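Local atomic coordinates of restriction endonuclease (Mycobacterium sp., PDB entry 4F0Q), a protein that probably cuts DNA containing methylated cytosine, working as a tetrameric modification-dependent restriction endonuclease with a DNA-recognition half and a PD-(D/E)XK-type nuclease half. Residues A[28-33]-A[173-178]; A[47-52]-A[59-64]; A[336-341]-A[451-456]; A[349-354]-A[379-384]. All blocks are in the same frame, centred on the assembly; numbering follows the deposited sequence.

Contact 1 (A[28-33]-A[173-178]); sequences ELRYAQ and KGHVEF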
loop_
_atom_site.group_PDB
_atom_site.type_symbol
_atom_site.label_atom_id
_atom_site.label_comp_id
_atom_site.label_asym_id
_atom_site.label_seq_id
_atom_site.Cartn_x
_atom_site.Cartn_y
_atom_site.Cartn_z
ATOM N N GLU A 28 20.402 28.759 -16.908
ATOM C CA GLU A 28 21.821 28.843 -16.592
ATOM C C GLU A 28 22.269 30.296 -16.499
ATOM O O GLU A 28 22.293 31.017 -17.496
ATOM C CB GLU A 28 22.644 28.091 -17.640
ATOM C CG GLU A 28 22.373 26.595 -17.665
ATOM C CD GLU A 28 23.060 25.892 -18.818
ATOM O OE1 GLU A 28 23.340 26.554 -19.839
ATOM O OE2 GLU A 28 23.322 24.676 -18.700
ATOM N N LEU A 29 22.624 30.715 -15.290
ATOM C CA LEU A 29 22.975 32.102 -15.027
ATOM C C LEU A 29 24.462 32.247 -14.728
ATOM O O LEU A 29 25.062 31.387 -14.084
ATOM C CB LEU A 29 22.156 32.632 -13.852
ATOM C CG LEU A 29 20.652 32.353 -13.899
ATOM C CD1 LEU A 29 19.983 32.789 -12.606
ATOM C CD2 LEU A 29 20.010 33.039 -15.096
ATOM N N ARG A 30 25.051 33.340 -15.202
ATOM C CA ARG A 30 26.444 33.646 -14.911
ATOM C C ARG A 30 26.544 34.350 -13.564
ATOM O O ARG A 30 25.912 35.384 -13.353
ATOM C CB ARG A 30 27.029 34.538 -16.008
ATOM C CG ARG A 30 28.438 35.034 -15.732
ATOM C CD ARG A 30 29.462 33.915 -15.839
ATOM N NE ARG A 30 30.826 34.414 -15.687
ATOM C CZ ARG A 30 31.490 34.439 -14.536
ATOM N NH1 ARG A 30 30.921 33.987 -13.428
ATOM N NH2 ARG A 30 32.727 34.914 -14.493
ATOM N N TYR A 31 27.330 33.788 -12.651
ATOM C CA TYR A 31 27.509 34.403 -11.340
ATOM C C TYR A 31 28.938 34.872 -11.098
ATOM O O TYR A 31 29.867 34.067 -11.032
ATOM C CB TYR A 31 27.078 33.459 -10.215
ATOM C CG TYR A 31 27.198 34.088 -8.843
ATOM C CD1 TYR A 31 26.241 34.982 -8.386
ATOM C CD2 TYR A 31 28.272 33.796 -8.011
ATOM C CE1 TYR A 31 26.345 35.567 -7.139
ATOM C CE2 TYR A 31 28.385 34.376 -6.760
ATOM C CZ TYR A 31 27.417 35.261 -6.329
ATOM O OH TYR A 31 27.519 35.842 -5.086
ATOM N N ALA A 32 29.101 36.182 -10.958
ATOM C CA ALA A 32 30.383 36.765 -10.586
ATOM C C ALA A 32 30.186 37.689 -9.392
ATOM O O ALA A 32 29.325 38.568 -9.413
ATOM C CB ALA A 32 30.986 37.520 -11.759
ATOM N N GLN A 33 30.984 37.484 -8.348
ATOM C CA GLN A 33 30.850 38.251 -7.112
ATOM C C GLN A 33 31.146 39.736 -7.312
ATOM O O GLN A 33 30.749 40.570 -6.496
ATOM C CB GLN A 33 31.760 37.677 -6.022
ATOM N N LYS A 173 33.075 26.180 -13.687
ATOM C CA LYS A 173 32.884 27.185 -12.646
ATOM C C LYS A 173 32.302 28.490 -13.183
ATOM O O LYS A 173 32.472 28.823 -14.355
ATOM C CB LYS A 173 34.205 27.467 -11.925
ATOM C CG LYS A 173 34.787 26.269 -11.195
ATOM C CD LYS A 173 36.065 26.643 -10.463
ATOM C CE LYS A 173 36.620 25.465 -9.680
ATOM N NZ LYS A 173 37.849 25.831 -8.923
ATOM N N GLY A 174 31.611 29.221 -12.313
ATOM C CA GLY A 174 31.127 30.549 -12.639
ATOM C C GLY A 174 29.668 30.628 -13.045
ATOM O O GLY A 174 29.206 31.674 -13.495
ATOM N N HIS A 175 28.935 29.529 -12.887
ATOM C CA HIS A 175 27.533 29.500 -13.291
ATOM C C HIS A 175 26.636 28.779 -12.287
ATOM O O HIS A 175 27.022 27.765 -11.707
ATOM C CB HIS A 175 27.381 28.858 -14.672
ATOM C CG HIS A 175 28.078 29.604 -15.768
ATOM N ND1 HIS A 175 29.438 29.527 -15.973
ATOM C CD2 HIS A 175 27.601 30.440 -16.720
ATOM C CE1 HIS A 175 29.771 30.284 -17.003
ATOM N NE2 HIS A 175 28.674 30.849 -17.475
ATOM N N VAL A 176 25.434 29.312 -12.093
ATOM C CA VAL A 176 24.448 28.689 -11.220
ATOM C C VAL A 176 23.136 28.434 -11.957
ATOM O O VAL A 176 22.736 29.206 -12.826
ATOM C CB VAL A 176 24.174 29.536 -9.958
ATOM C CG1 VAL A 176 25.362 29.477 -9.009
ATOM C CG2 VAL A 176 23.846 30.975 -10.338
ATOM N N GLU A 177 22.475 27.339 -11.601
ATOM C CA GLU A 177 21.210 26.961 -12.211
ATOM C C GLU A 177 20.056 27.242 -11.257
ATOM O O GLU A 177 20.136 26.931 -10.067
ATOM C CB GLU A 177 21.226 25.478 -12.583
ATOM C CG GLU A 177 19.884 24.936 -13.040
ATOM C CD GLU A 177 19.875 23.425 -13.169
ATOM O OE1 GLU A 177 20.965 22.832 -13.306
ATOM O OE2 GLU A 177 18.779 22.831 -13.129
ATOM N N PHE A 178 18.989 27.832 -11.790
ATOM C CA PHE A 178 17.794 28.132 -11.010
ATOM C C PHE A 178 16.934 26.884 -10.837
ATOM O O PHE A 178 16.645 26.177 -11.802
ATOM C CB PHE A 178 16.994 29.251 -11.679
ATOM C CG PHE A 178 15.749 29.642 -10.933
ATOM C CD1 PHE A 178 15.830 30.238 -9.685
ATOM C CD2 PHE A 178 14.498 29.430 -11.488
ATOM C CE1 PHE A 178 14.687 30.602 -8.999
ATOM C CE2 PHE A 178 13.351 29.793 -10.809
ATOM C CZ PHE A 178 13.446 30.383 -9.564
#
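Gly174 O is gripped by two donors, both from 28-33: Tyr31 N at 2.9 Å and Arg30 NH1 at 2.9 Å. The Arg30 bond uses a lone pair in the carbonyl plane but is bent, with the oxygen tilted out of the guanidinium plane, whereas the Tyr31 N-H comes from above the carbonyl plane in a straighter bond (161°). The double grip closes one end of an antiparallel pairing between strands 28-30 and 175-178 in the large mixed sheet of the N-terminal region, which is probably related to PUA-like domains. Gly174 has a positive phi of 99°, where a side chain would jam against the preceding carbonyl O. Leu29 and Val176 form the hydrogen-bonded pair: Leu29 N reaches Val176 O at 2.9 Å in a nearly straight bond, and Val176 N returns to Leu29 O. Glu28 with Glu177 and Arg30 with His175 are the flanking non-hydrogen-bonded pairs, on the opposite face. Arg30 leaves the backbone with CG anti to N and then bends at chi2 (71°), laying CD over one face of the His175 ring, 3.9 Å from its centroid, a CH-pi contact near the rim. Beyond CD, NE forms a salt bridge with Asp43, so the guanidinium is held by a carbonyl and a carboxylate. Phe45 meets the His175 ring edge to face, and the hydroxyl of Tyr31 is hydrogen-bonded to the backbone N of Leu64. On the Leu29 face, Val176 CG2 stands in the crowded position between backbone N and carbonyl carbon, touching Leu29 CB at 4.2 Å and Tyr31 CB at 4.1 Å.

Contact 2 (A[47-52]-A[59-64]); sequences NYHWLT and LPKVML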
loop_
_atom_site.group_PDB
_atom_site.type_symbol
_atom_site.label_atom_id
_atom_site.label_comp_id
_atom_site.label_asym_id
_atom_site.label_seq_id
_atom_site.Cartn_x
_atom_site.Cartn_y
_atom_site.Cartn_z
ATOM N N ASN A 47 23.189 37.627 -16.608
ATOM C CA ASN A 47 23.855 38.082 -15.396
ATOM C C ASN A 47 22.958 37.898 -14.176
ATOM O O ASN A 47 21.824 38.375 -14.154
ATOM C CB ASN A 47 24.271 39.548 -15.538
ATOM C CG ASN A 47 25.082 40.044 -14.357
ATOM O OD1 ASN A 47 25.638 39.256 -13.592
ATOM N ND2 ASN A 47 25.156 41.361 -14.205
ATOM N N TYR A 48 23.472 37.194 -13.173
ATOM C CA TYR A 48 22.723 36.918 -11.952
ATOM C C TYR A 48 22.330 38.197 -11.221
ATOM O O TYR A 48 21.166 38.388 -10.866
ATOM C CB TYR A 48 23.538 36.013 -11.020
ATOM C CG TYR A 48 22.978 35.906 -9.616
ATOM C CD1 TYR A 48 22.038 34.936 -9.295
ATOM C CD2 TYR A 48 23.396 36.773 -8.612
ATOM C CE1 TYR A 48 21.527 34.837 -8.012
ATOM C CE2 TYR A 48 22.890 36.683 -7.333
ATOM C CZ TYR A 48 21.957 35.714 -7.037
ATOM O OH TYR A 48 21.454 35.624 -5.759
ATOM N N HIS A 49 23.310 39.066 -10.995
ATOM C CA HIS A 49 23.102 40.271 -10.198
ATOM C C HIS A 49 22.115 41.247 -10.826
ATOM O O HIS A 49 21.470 42.022 -10.121
ATOM C CB HIS A 49 24.435 40.960 -9.901
ATOM C CG HIS A 49 25.288 40.218 -8.920
ATOM N ND1 HIS A 49 24.986 40.148 -7.578
ATOM C CD2 HIS A 49 26.428 39.508 -9.087
ATOM C CE1 HIS A 49 25.905 39.429 -6.958
ATOM N NE2 HIS A 49 26.793 39.029 -7.852
ATOM N N TRP A 50 21.993 41.211 -12.147
ATOM C CA TRP A 50 20.987 42.024 -12.817
ATOM C C TRP A 50 19.601 41.423 -12.623
ATOM O O TRP A 50 18.631 42.139 -12.383
ATOM C CB TRP A 50 21.280 42.157 -14.310
ATOM C CG TRP A 50 20.130 42.752 -15.059
ATOM C CD1 TRP A 50 19.849 44.076 -15.210
ATOM C CD2 TRP A 50 19.091 42.039 -15.740
ATOM N NE1 TRP A 50 18.703 44.236 -15.951
ATOM C CE2 TRP A 50 18.217 42.999 -16.287
ATOM C CE3 TRP A 50 18.814 40.683 -15.942
ATOM C CZ2 TRP A 50 17.089 42.648 -17.026
ATOM C CZ3 TRP A 50 17.694 40.336 -16.675
ATOM C CH2 TRP A 50 16.845 41.314 -17.208
ATOM N N LEU A 51 19.520 40.102 -12.737
ATOM C CA LEU A 51 18.248 39.399 -12.628
ATOM C C LEU A 51 17.672 39.502 -11.219
ATOM O O LEU A 51 16.462 39.632 -11.043
ATOM C CB LEU A 51 18.421 37.931 -13.028
ATOM C CG LEU A 51 17.167 37.054 -13.063
ATOM C CD1 LEU A 51 16.143 37.611 -14.042
ATOM C CD2 LEU A 51 17.531 35.621 -13.418
ATOM N N THR A 52 18.547 39.456 -10.220
ATOM C CA THR A 52 18.115 39.486 -8.825
ATOM C C THR A 52 18.005 40.905 -8.276
ATOM O O THR A 52 17.206 41.169 -7.376
ATOM C CB THR A 52 19.063 38.674 -7.924
ATOM O OG1 THR A 52 20.399 39.177 -8.053
ATOM C CG2 THR A 52 19.038 37.209 -8.317
ATOM N N LEU A 59 19.035 49.195 -5.622
ATOM C CA LEU A 59 19.127 48.347 -4.440
ATOM C C LEU A 59 20.458 47.604 -4.402
ATOM O O LEU A 59 21.085 47.399 -5.441
ATOM C CB LEU A 59 17.965 47.350 -4.408
ATOM C CG LEU A 59 16.571 47.934 -4.169
ATOM C CD1 LEU A 59 15.523 46.833 -4.151
ATOM C CD2 LEU A 59 16.539 48.728 -2.873
ATOM N N PRO A 60 20.901 47.210 -3.198
ATOM C CA PRO A 60 22.118 46.402 -3.062
ATOM C C PRO A 60 21.963 45.036 -3.723
ATOM O O PRO A 60 20.847 44.624 -4.035
ATOM C CB PRO A 60 22.259 46.236 -1.545
ATOM C CG PRO A 60 21.527 47.397 -0.967
ATOM C CD PRO A 60 20.371 47.628 -1.888
ATOM N N LYS A 61 23.079 44.344 -3.929
ATOM C CA LYS A 61 23.061 43.034 -4.566
ATOM C C LYS A 61 22.481 41.969 -3.644
ATOM O O LYS A 61 22.602 42.056 -2.421
ATOM C CB LYS A 61 24.476 42.618 -4.975
ATOM C CG LYS A 61 25.178 43.577 -5.918
ATOM C CD LYS A 61 26.589 43.094 -6.214
ATOM C CE LYS A 61 27.330 44.056 -7.125
ATOM N NZ LYS A 61 28.717 43.590 -7.405
ATOM N N VAL A 62 21.849 40.965 -4.240
ATOM C CA VAL A 62 21.435 39.779 -3.506
ATOM C C VAL A 62 22.561 38.758 -3.607
ATOM O O VAL A 62 22.601 37.954 -4.537
ATOM C CB VAL A 62 20.138 39.179 -4.078
ATOM C CG1 VAL A 62 19.685 37.989 -3.243
ATOM C CG2 VAL A 62 19.049 40.237 -4.136
ATOM N N MET A 63 23.486 38.809 -2.653
ATOM C CA MET A 63 24.677 37.967 -2.690
ATOM C C MET A 63 24.341 36.482 -2.638
ATOM O O MET A 63 23.438 36.064 -1.916
ATOM C CB MET A 63 25.630 38.334 -1.551
ATOM C CG MET A 63 26.181 39.748 -1.641
ATOM S SD MET A 63 26.975 40.076 -3.227
ATOM C CE MET A 63 28.258 38.828 -3.233
ATOM N N LEU A 64 25.075 35.692 -3.416
ATOM C CA LEU A 64 24.854 34.254 -3.471
ATOM C C LEU A 64 26.149 33.498 -3.191
ATOM O O LEU A 64 26.710 32.850 -4.075
ATOM C CB LEU A 64 24.280 33.852 -4.832
ATOM C CG LEU A 64 23.720 32.434 -4.973
ATOM C CD1 LEU A 64 22.540 32.226 -4.039
ATOM C CD2 LEU A 64 23.325 32.153 -6.413
HETATM O O HOH W 1 21.990 40.625 -6.978
#
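Tyr48 OH donates to Val62 O at 2.9 Å, the one direct hydrogen bond between the short helix 48-52 and the irregular segment 59-64. The acceptor lies in the plane of the phenol ring at its edge, while the hydroxyl sits above the plane of the carbonyl. Leu64 crosses the same ring end at about a right angle, with CB against the hydroxyl and CD2 3.6 Å from Tyr48 CE1. A water extends the polar link: it accepts from Val62 N at 2.8 Å and is also bonded to His49 ND1 and Thr52 OG1, so a loop N-H inside a buried contact is satisfied through the helix. Beside it, Val62 CB packs against Thr52 CB at 4.0 Å.

The imidazole of His49 is sandwiched. Lys61 CD lies over one face, 4.0 Å from the ring centroid, as a CH-pi contact, and Tyr48 CD2 sits above the centre of the opposite face; Met63 SD approaches obliquely at 3.9 Å from His49 CE1. Lys61 runs extended across the ring and ends with NZ on Ala35 O. In the next shell, Thr52 CG2 covers a face of the Tyr48 ring one helical turn away, and Asn47 OD1, at the N-cap, accepts a weak capping bond from His49 N at 3.5 Å. The rings of Tyr31 and Tyr48 meet edge to face. In this N-terminal region, probably the DNA-recognition part, the capped helix directly follows strand 45-47, which runs parallel to strand 28-30, and segment 59-64 passes along its flank on the way to strand 67-69.

Contact 3 (A[336-341]-A[451-456]); sequences IGRIDM and EEVISL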
loop_
_atom_site.group_PDB
_atom_site.type_symbol
_atom_site.label_atom_id
_atom_site.label_comp_id
_atom_site.label_asym_id
_atom_site.label_seq_id
_atom_site.Cartn_x
_atom_site.Cartn_y
_atom_site.Cartn_z
ATOM N N ILE A 336 10.255 -10.408 5.187
ATOM C CA ILE A 336 8.954 -9.807 5.446
ATOM C C ILE A 336 9.091 -8.632 6.409
ATOM O O ILE A 336 9.840 -8.704 7.385
ATOM C CB ILE A 336 7.971 -10.843 6.040
ATOM C CG1 ILE A 336 7.755 -11.998 5.062
ATOM C CG2 ILE A 336 6.636 -10.199 6.379
ATOM C CD1 ILE A 336 7.066 -11.588 3.782
ATOM N N GLY A 337 8.377 -7.549 6.112
ATOM C CA GLY A 337 8.309 -6.390 6.984
ATOM C C GLY A 337 6.898 -5.831 7.009
ATOM O O GLY A 337 5.973 -6.452 6.487
ATOM N N ARG A 338 6.725 -4.658 7.609
ATOM C CA ARG A 338 5.400 -4.053 7.705
ATOM C C ARG A 338 5.466 -2.535 7.820
ATOM O O ARG A 338 6.314 -1.993 8.529
ATOM C CB ARG A 338 4.636 -4.627 8.901
ATOM C CG ARG A 338 3.180 -4.195 8.970
ATOM C CD ARG A 338 2.536 -4.607 10.284
ATOM N NE ARG A 338 3.071 -3.852 11.414
ATOM C CZ ARG A 338 2.633 -3.967 12.663
ATOM N NH1 ARG A 338 1.648 -4.808 12.949
ATOM N NH2 ARG A 338 3.178 -3.239 13.628
ATOM N N ILE A 339 4.565 -1.853 7.122
ATOM C CA ILE A 339 4.467 -0.402 7.222
ATOM C C ILE A 339 3.106 -0.002 7.777
ATOM O O ILE A 339 2.078 -0.503 7.330
ATOM C CB ILE A 339 4.672 0.280 5.854
ATOM C CG1 ILE A 339 6.037 -0.085 5.271
ATOM C CG2 ILE A 339 4.537 1.792 5.978
ATOM C CD1 ILE A 339 6.296 0.530 3.921
ATOM N N ASP A 340 3.099 0.891 8.759
ATOM C CA ASP A 340 1.845 1.400 9.300
ATOM C C ASP A 340 1.439 2.675 8.571
ATOM O O ASP A 340 1.926 3.762 8.885
ATOM C CB ASP A 340 1.966 1.653 10.803
ATOM C CG ASP A 340 2.196 0.379 11.590
ATOM O OD1 ASP A 340 1.781 -0.698 11.113
ATOM O OD2 ASP A 340 2.789 0.455 12.686
ATOM N N MET A 341 0.552 2.534 7.592
ATOM C CA MET A 341 0.123 3.667 6.779
ATOM C C MET A 341 -0.993 4.461 7.450
ATOM O O MET A 341 -2.048 3.919 7.775
ATOM C CB MET A 341 -0.307 3.203 5.385
ATOM C CG MET A 341 0.840 2.669 4.540
ATOM S SD MET A 341 0.352 2.211 2.865
ATOM C CE MET A 341 -0.184 3.791 2.219
ATOM N N GLU A 451 1.331 -12.638 6.562
ATOM C CA GLU A 451 0.204 -12.001 7.238
ATOM C C GLU A 451 0.468 -11.806 8.731
ATOM O O GLU A 451 0.121 -10.771 9.309
ATOM C CB GLU A 451 -1.070 -12.830 7.041
ATOM C CG GLU A 451 -1.523 -12.978 5.589
ATOM C CD GLU A 451 -0.755 -14.045 4.825
ATOM O OE1 GLU A 451 0.181 -14.639 5.399
ATOM O OE2 GLU A 451 -1.092 -14.294 3.649
ATOM N N GLU A 452 1.110 -12.797 9.344
ATOM C CA GLU A 452 1.414 -12.764 10.771
ATOM C C GLU A 452 2.245 -11.545 11.179
ATOM O O GLU A 452 2.327 -11.216 12.364
ATOM C CB GLU A 452 2.117 -14.056 11.202
ATOM C CG GLU A 452 1.294 -15.318 10.966
ATOM C CD GLU A 452 2.021 -16.588 11.382
ATOM O OE1 GLU A 452 2.568 -16.630 12.505
ATOM O OE2 GLU A 452 2.047 -17.548 10.582
ATOM N N VAL A 453 2.844 -10.867 10.201
ATOM C CA VAL A 453 3.626 -9.663 10.480
ATOM C C VAL A 453 2.745 -8.555 11.058
ATOM O O VAL A 453 3.245 -7.594 11.644
ATOM C CB VAL A 453 4.365 -9.146 9.224
ATOM C CG1 VAL A 453 3.454 -8.258 8.389
ATOM C CG2 VAL A 453 5.623 -8.389 9.619
ATOM N N ILE A 454 1.431 -8.695 10.896
ATOM C CA ILE A 454 0.494 -7.741 11.477
ATOM C C ILE A 454 0.525 -7.824 13.005
ATOM O O ILE A 454 0.308 -6.829 13.699
ATOM C CB ILE A 454 -0.941 -7.972 10.952
ATOM C CG1 ILE A 454 -0.980 -7.801 9.432
ATOM C CG2 ILE A 454 -1.926 -7.014 11.604
ATOM C CD1 ILE A 454 -2.345 -8.031 8.824
ATOM N N SER A 455 0.831 -9.009 13.524
ATOM C CA SER A 455 0.851 -9.231 14.968
ATOM C C SER A 455 2.106 -8.673 15.644
ATOM O O SER A 455 2.252 -8.763 16.863
ATOM C CB SER A 455 0.700 -10.720 15.286
ATOM O OG SER A 455 -0.542 -11.216 14.818
ATOM N N LEU A 456 3.009 -8.104 14.852
ATOM C CA LEU A 456 4.215 -7.493 15.398
ATOM C C LEU A 456 3.943 -6.068 15.866
ATOM O O LEU A 456 4.816 -5.415 16.439
ATOM C CB LEU A 456 5.344 -7.499 14.365
ATOM C CG LEU A 456 5.879 -8.864 13.934
ATOM C CD1 LEU A 456 7.100 -8.695 13.048
ATOM C CD2 LEU A 456 6.206 -9.720 15.146
HETATM O O HOH W 2 3.482 -2.969 16.402
#
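Van der Waals contact centres on Val453, which projects from a 3-10 turn against the face of strand 336-341. Its CB meets Ile336 CG2 at 3.8 Å, and CG1, in the crowded position between N and carbonyl carbon, rests 3.6 Å from Gly337 O and 3.9 Å from Arg338 CB. The Arg338 chain continues across the turn, with CD 3.4 Å from Val453 O.

Polar contact belongs to the Arg338 guanidinium. A bend at chi3 (69°) turns it over the C-terminal end of the chain, where NH1 comes within 2.5 Å of Ile454 O; the oxygen lies at the guanidinium edge, but the N-H angle is too poor for a hydrogen bond. A water, also in plane, is better placed: it accepts from Arg338 NH2 at 2.8 Å and donates to Leu456 O, tying the last residue to the strand.

Within the strand, Asp340 braces Arg338 from its own side: OD1 is 3.4 Å from Arg338 NE but well out of the guanidinium plane, so this salt bridge is electrostatic alone. The other carboxylate oxygen pairs with Lys320.

The C-terminal tail thus lies against the nuclease sheet, where strand 335-342 runs antiparallel to both neighbours, 319-324 and 347-357. Trp323 of strand 319-324 packs on both Ile336 and Val453, while Ile454 touches Gln403 of the second subunit.

Contact 4 (A[349-354]-A[379-384]); sequences PVVVLG and RGWIGV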
loop_
_atom_site.group_PDB
_atom_site.type_symbol
_atom_site.label_atom_id
_atom_site.label_comp_id
_atom_site.label_asym_id
_atom_site.label_seq_id
_atom_site.Cartn_x
_atom_site.Cartn_y
_atom_site.Cartn_z
ATOM N N PRO A 349 -2.131 -1.569 8.690
ATOM C CA PRO A 349 -0.877 -2.278 8.422
ATOM C C PRO A 349 -0.804 -2.833 7.001
ATOM O O PRO A 349 -1.693 -3.572 6.573
ATOM C CB PRO A 349 -0.906 -3.423 9.437
ATOM C CG PRO A 349 -2.355 -3.691 9.648
ATOM C CD PRO A 349 -3.057 -2.368 9.513
ATOM N N VAL A 350 0.246 -2.464 6.276
ATOM C CA VAL A 350 0.504 -3.037 4.961
ATOM C C VAL A 350 1.744 -3.928 5.003
ATOM O O VAL A 350 2.810 -3.518 5.477
ATOM C CB VAL A 350 0.630 -1.956 3.857
ATOM C CG1 VAL A 350 -0.720 -1.306 3.596
ATOM C CG2 VAL A 350 1.658 -0.909 4.232
ATOM N N VAL A 351 1.588 -5.157 4.521
ATOM C CA VAL A 351 2.654 -6.149 4.573
ATOM C C VAL A 351 3.668 -5.935 3.454
ATOM O O VAL A 351 3.303 -5.754 2.290
ATOM C CB VAL A 351 2.088 -7.580 4.495
ATOM C CG1 VAL A 351 3.201 -8.606 4.640
ATOM C CG2 VAL A 351 1.031 -7.785 5.567
ATOM N N VAL A 352 4.945 -5.950 3.820
ATOM C CA VAL A 352 6.020 -5.750 2.860
ATOM C C VAL A 352 6.727 -7.063 2.545
ATOM O O VAL A 352 7.293 -7.705 3.428
ATOM C CB VAL A 352 7.056 -4.735 3.380
ATOM C CG1 VAL A 352 8.167 -4.543 2.360
ATOM C CG2 VAL A 352 6.385 -3.410 3.701
ATOM N N LEU A 353 6.683 -7.459 1.278
ATOM C CA LEU A 353 7.384 -8.651 0.825
ATOM C C LEU A 353 8.707 -8.255 0.184
ATOM O O LEU A 353 8.740 -7.474 -0.768
ATOM C CB LEU A 353 6.524 -9.445 -0.163
ATOM C CG LEU A 353 5.567 -10.494 0.414
ATOM C CD1 LEU A 353 4.569 -9.874 1.380
ATOM C CD2 LEU A 353 4.842 -11.225 -0.706
ATOM N N GLY A 354 9.797 -8.791 0.715
ATOM C CA GLY A 354 11.118 -8.442 0.233
ATOM C C GLY A 354 11.777 -9.532 -0.586
ATOM O O GLY A 354 11.560 -10.720 -0.354
ATOM N N ARG A 379 -3.788 -7.547 -2.202
ATOM C CA ARG A 379 -4.171 -6.163 -1.954
ATOM C C ARG A 379 -3.824 -5.783 -0.518
ATOM O O ARG A 379 -4.084 -6.540 0.418
ATOM C CB ARG A 379 -5.658 -5.940 -2.230
ATOM C CG ARG A 379 -6.572 -6.918 -1.526
ATOM C CD ARG A 379 -8.026 -6.577 -1.775
ATOM N NE ARG A 379 -8.902 -7.669 -1.369
ATOM C CZ ARG A 379 -10.225 -7.647 -1.484
ATOM N NH1 ARG A 379 -10.833 -6.584 -1.991
ATOM N NH2 ARG A 379 -10.938 -8.692 -1.091
ATOM N N GLY A 380 -3.222 -4.611 -0.354
ATOM C CA GLY A 380 -2.766 -4.171 0.949
ATOM C C GLY A 380 -1.339 -4.608 1.206
ATOM O O GLY A 380 -0.796 -4.388 2.286
ATOM N N TRP A 381 -0.735 -5.242 0.205
ATOM C CA TRP A 381 0.657 -5.660 0.288
ATOM C C TRP A 381 1.501 -4.880 -0.708
ATOM O O TRP A 381 1.034 -4.534 -1.793
ATOM C CB TRP A 381 0.795 -7.156 -0.003
ATOM C CG TRP A 381 0.270 -8.054 1.074
ATOM C CD1 TRP A 381 -0.502 -7.696 2.140
ATOM C CD2 TRP A 381 0.488 -9.463 1.192
ATOM N NE1 TRP A 381 -0.784 -8.796 2.911
ATOM C CE2 TRP A 381 -0.185 -9.896 2.352
ATOM C CE3 TRP A 381 1.186 -10.404 0.428
ATOM C CZ2 TRP A 381 -0.181 -11.225 2.766
ATOM C CZ3 TRP A 381 1.188 -11.725 0.841
ATOM C CH2 TRP A 381 0.510 -12.123 1.999
ATOM N N ILE A 382 2.744 -4.598 -0.335
ATOM C CA ILE A 382 3.694 -3.999 -1.264
ATOM C C ILE A 382 4.954 -4.849 -1.320
ATOM O O ILE A 382 5.198 -5.668 -0.436
ATOM C CB ILE A 382 4.070 -2.558 -0.869
ATOM C CG1 ILE A 382 4.843 -2.548 0.450
ATOM C CG2 ILE A 382 2.827 -1.681 -0.785
ATOM C CD1 ILE A 382 5.502 -1.224 0.757
ATOM N N GLY A 383 5.753 -4.655 -2.362
ATOM C CA GLY A 383 6.977 -5.415 -2.518
ATOM C C GLY A 383 8.208 -4.533 -2.516
ATOM O O GLY A 383 8.104 -3.310 -2.594
ATOM N N VAL A 384 9.376 -5.158 -2.414
ATOM C CA VAL A 384 10.641 -4.440 -2.524
ATOM C C VAL A 384 11.742 -5.366 -3.044
ATOM O O VAL A 384 11.945 -6.462 -2.525
ATOM C CB VAL A 384 11.053 -3.778 -1.185
ATOM C CG1 VAL A 384 11.003 -4.780 -0.041
ATOM C CG2 VAL A 384 12.432 -3.142 -1.300
#
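Packing is tightest around the Trp381 indole, which lies alongside Val351. Val351 CB sits 3.4 Å above the plane of the indole and 3.6 Å from the centroid of its five-membered ring, a CH-pi contact near the rim, and Leu353 CD1 touches Trp381 CE3 at 3.6 Å. The backbones here are equally close: Ile382 N bonds to Val351 O at 2.9 Å, Leu353 N to Ile382 O at 2.9 Å in an almost straight bond (170°), and Val384 N to Leu353 O in a more bent one. On the other face, Val352 uses CG2 against Ile382 CG1 and CG1 against Val384 CG1, both 3.7 Å, beneath helix 297-314.

These are adjacent parallel strands in the core of the PD-(D/E)XK-type nuclease sheet. Strand 347-357 goes on from Gly354 to Gln355 and Ala356, which with Asp334 form the magnesium site.

Toward residues 349 and 379 the pairing loosens. Val351 N makes a long, weak bond to Gly380 O, and the same oxygen also lies 3.2 Å from Val350 CB. Pro349 and Arg379 are partly exposed; Arg379 turns from the strand pair toward other subunits, where the like-charged guanidinium of Arg379 of the third subunit lies close.

How the contacts relate
From the N terminus, contact 1 closes a long loop between strand 28-30 and the start of strand 175-193, and contact 2 closes a much shorter one nested inside it. The two touch, because Tyr31 and Arg30 of contact 1 reach Leu64 and Tyr48 of contact 2. Both belong to the N-terminal half, probably the DNA-recognition part. The chain then crosses to the far side of its centre, where contact 3 ties strand 335-342 to the C terminus and encloses contact 4. Those two share the nuclease sheet, Ile339 O and Val350 N being probably hydrogen-bonded across neighbouring strands, and both touch the second subunit. The centres of contacts 1 and 3 are about 49 Å apart.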